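Tudor domain-containing protein 1 (Homo sapiens, PDB 5M9N) probably binds methylated arginines of Piwi proteins through its Tudor domains and takes part in piRNA-guided repression of transposons during spermatogenesis. Local coordinates at residues Trp99-Val104 and Leu139-Gln144. Sequence-based numbering, arbitrary orientation.
Sequences WYRASV and LELPMQ
R101 alone of segment 99-104 reaches the 139-144 loop: its CA is still 8.5 Å from the CA of M143, the nearest such pair, yet its guanidinium meets the loop's backbone carbonyls. The grip is end-on and bifurcated. NH1 of R101 lies 3.0 Å from O of L141, with an N-H...O angle of 149°, and NH2 of R101 lies 3.1 Å from that same oxygen. L141 O sits close to the guanidinium plane, so each amino group can direct one hydrogen toward it. The carbonyl is met less symmetrically: NH1 is tilted moderately from its plane, whereas NH2 stands above it, 61° out, and the two come from the same face. A weak third bond links NH2 of R101 to O of P142 at 3.3 Å, again at the guanidinium edge. The side chain is extended through chi2 and bends at chi3 (-54°), which turns the flat end to meet these two successive carbonyls.

Beyond the hydrogen bonds the packing is thin: CB of L141 lies 3.8 Å from NH1 of R101. Within the loop, NE2 of Q144 donates to O of P142 over 2.7 Å, giving that carbonyl a second, stronger partner.

D119 completes the network: its OD1 forms a salt bridge with NH2 of R101 and accepts the backbone N-H of Q144, while L138 O takes a bond from NH1. This carboxylate would partly balance the buried arginine's charge. The preceding residue, Y100, packs against the modified side chain of the bound peptide. The buried arginine thus ties the peptide-binding Tudor barrel to the linker entering strand 146-150 of the SN-like (OB-fold) module, a junction characteristic of extended Tudor domains.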
loop_
_atom_site.group_PDB
_atom_site.type_symbol
_atom_site.label_atom_id
_atom_site.label_comp_id
_atom_site.label_asym_id
_atom_site.label_seq_id
_atom_site.Cartn_x
_atom_site.Cartn_y
_atom_site.Cartn_z
ATOM N N TRP A 99 11.404 7.709 -7.423
ATOM C CA TRP A 99 10.178 7.698 -8.166
ATOM C C TRP A 99 9.380 6.409 -7.850
ATOM O O TRP A 99 9.939 5.321 -7.820
ATOM C CB TRP A 99 10.489 7.786 -9.637
ATOM C CG TRP A 99 10.918 9.207 -10.010
ATOM C CD1 TRP A 99 12.223 9.647 -10.172
ATOM C CD2 TRP A 99 10.092 10.332 -10.249
ATOM N NE1 TRP A 99 12.245 10.951 -10.502
ATOM C CE2 TRP A 99 10.958 11.417 -10.564
ATOM C CE3 TRP A 99 8.705 10.549 -10.260
ATOM C CZ2 TRP A 99 10.488 12.680 -10.875
ATOM C CZ3 TRP A 99 8.230 11.822 -10.543
ATOM C CH2 TRP A 99 9.128 12.883 -10.872
ATOM N N TYR A 100 8.093 6.582 -7.612
ATOM C CA TYR A 100 7.182 5.505 -7.209
ATOM C C TYR A 100 5.918 5.612 -8.011
ATOM O O TYR A 100 5.614 6.697 -8.518
ATOM C CB TYR A 100 6.910 5.603 -5.699
ATOM C CG TYR A 100 8.126 5.320 -4.834
ATOM C CD1 TYR A 100 8.468 4.051 -4.428
ATOM C CD2 TYR A 100 8.951 6.347 -4.456
ATOM C CE1 TYR A 100 9.661 3.811 -3.684
ATOM C CE2 TYR A 100 10.070 6.157 -3.708
ATOM C CZ TYR A 100 10.444 4.872 -3.324
ATOM O OH TYR A 100 11.549 4.805 -2.561
ATOM N N ARG A 101 5.140 4.535 -8.063
ATOM C CA ARG A 101 3.807 4.586 -8.673
ATOM C C ARG A 101 2.784 5.168 -7.695
ATOM O O ARG A 101 2.772 4.918 -6.477
ATOM C CB ARG A 101 3.424 3.228 -9.218
ATOM C CG ARG A 101 4.451 2.705 -10.194
ATOM C CD ARG A 101 4.020 1.475 -10.893
ATOM N NE ARG A 101 3.602 0.402 -9.984
ATOM C CZ ARG A 101 3.307 -0.815 -10.376
ATOM N NH1 ARG A 101 3.373 -1.173 -11.638
ATOM N NH2 ARG A 101 2.930 -1.703 -9.500
ATOM N N ALA A 102 1.938 6.066 -8.213
ATOM C CA ALA A 102 1.090 6.778 -7.313
ATOM C C ALA A 102 -0.271 7.083 -7.962
ATOM O O ALA A 102 -0.333 7.332 -9.150
ATOM C CB ALA A 102 1.732 8.054 -6.874
ATOM N N SER A 103 -1.309 6.958 -7.147
ATOM C CA SER A 103 -2.698 7.310 -7.527
ATOM C C SER A 103 -2.967 8.736 -7.151
ATOM O O SER A 103 -2.715 9.130 -6.053
ATOM C CB SER A 103 -3.635 6.422 -6.749
ATOM O OG SER A 103 -4.940 6.583 -7.208
ATOM N N VAL A 104 -3.536 9.511 -8.066
ATOM C CA VAL A 104 -3.919 10.893 -7.762
ATOM C C VAL A 104 -5.210 10.930 -6.944
ATOM O O VAL A 104 -6.246 10.563 -7.466
ATOM C CB VAL A 104 -4.081 11.636 -9.079
ATOM C CG1 VAL A 104 -4.508 13.091 -8.851
ATOM C CG2 VAL A 104 -2.781 11.543 -9.874
ATOM N N LEU A 139 3.113 -0.272 -15.769
ATOM C CA LEU A 139 1.977 -0.882 -15.063
ATOM C C LEU A 139 1.863 -2.395 -15.229
ATOM O O LEU A 139 0.851 -2.977 -14.863
ATOM C CB LEU A 139 0.643 -0.221 -15.514
ATOM C CG LEU A 139 0.512 1.268 -15.267
ATOM C CD1 LEU A 139 -0.826 1.791 -15.790
ATOM C CD2 LEU A 139 0.610 1.516 -13.783
ATOM N N GLU A 140 2.897 -3.044 -15.743
ATOM C CA GLU A 140 2.862 -4.485 -15.909
ATOM C C GLU A 140 2.968 -5.229 -14.569
ATOM O O GLU A 140 2.284 -6.223 -14.407
ATOM C CB GLU A 140 3.928 -4.946 -16.902
ATOM C CG GLU A 140 3.580 -4.519 -18.313
ATOM C CD GLU A 140 4.569 -4.992 -19.350
ATOM O OE1 GLU A 140 5.707 -5.349 -18.971
ATOM O OE2 GLU A 140 4.219 -4.972 -20.547
ATOM N N LEU A 141 3.778 -4.738 -13.623
ATOM C CA LEU A 141 3.761 -5.247 -12.255
ATOM C C LEU A 141 2.420 -4.920 -11.579
ATOM O O LEU A 141 1.998 -3.786 -11.647
ATOM C CB LEU A 141 4.903 -4.631 -11.426
ATOM C CG LEU A 141 5.135 -5.330 -10.057
ATOM C CD1 LEU A 141 5.631 -6.732 -10.331
ATOM C CD2 LEU A 141 6.129 -4.613 -9.164
ATOM N N PRO A 142 1.734 -5.913 -10.965
ATOM C CA PRO A 142 0.579 -5.519 -10.183
ATOM C C PRO A 142 0.950 -4.640 -9.002
ATOM O O PRO A 142 2.069 -4.723 -8.457
ATOM C CB PRO A 142 -0.074 -6.843 -9.751
ATOM C CG PRO A 142 0.598 -7.921 -10.516
ATOM C CD PRO A 142 1.747 -7.356 -11.260
ATOM N N MET A 143 0.006 -3.793 -8.620
ATOM C CA MET A 143 0.158 -2.949 -7.471
ATOM C C MET A 143 0.463 -3.745 -6.192
ATOM O O MET A 143 -0.211 -4.742 -5.853
ATOM C CB MET A 143 -1.093 -2.083 -7.270
ATOM C CG MET A 143 -1.367 -1.122 -8.399
ATOM S SD MET A 143 -2.836 -0.122 -8.114
ATOM C CE MET A 143 -4.075 -1.401 -8.206
ATOM N N GLN A 144 1.520 -3.373 -5.505
ATOM C CA GLN A 144 2.015 -4.237 -4.460
ATOM C C GLN A 144 1.492 -4.014 -3.037
ATOM O O GLN A 144 1.803 -4.849 -2.184
ATOM C CB GLN A 144 3.522 -4.216 -4.483
ATOM C CG GLN A 144 4.084 -4.736 -5.815
ATOM C CD GLN A 144 3.927 -6.232 -5.989
ATOM O OE1 GLN A 144 4.377 -7.016 -5.116
ATOM N NE2 GLN A 144 3.373 -6.652 -7.102
#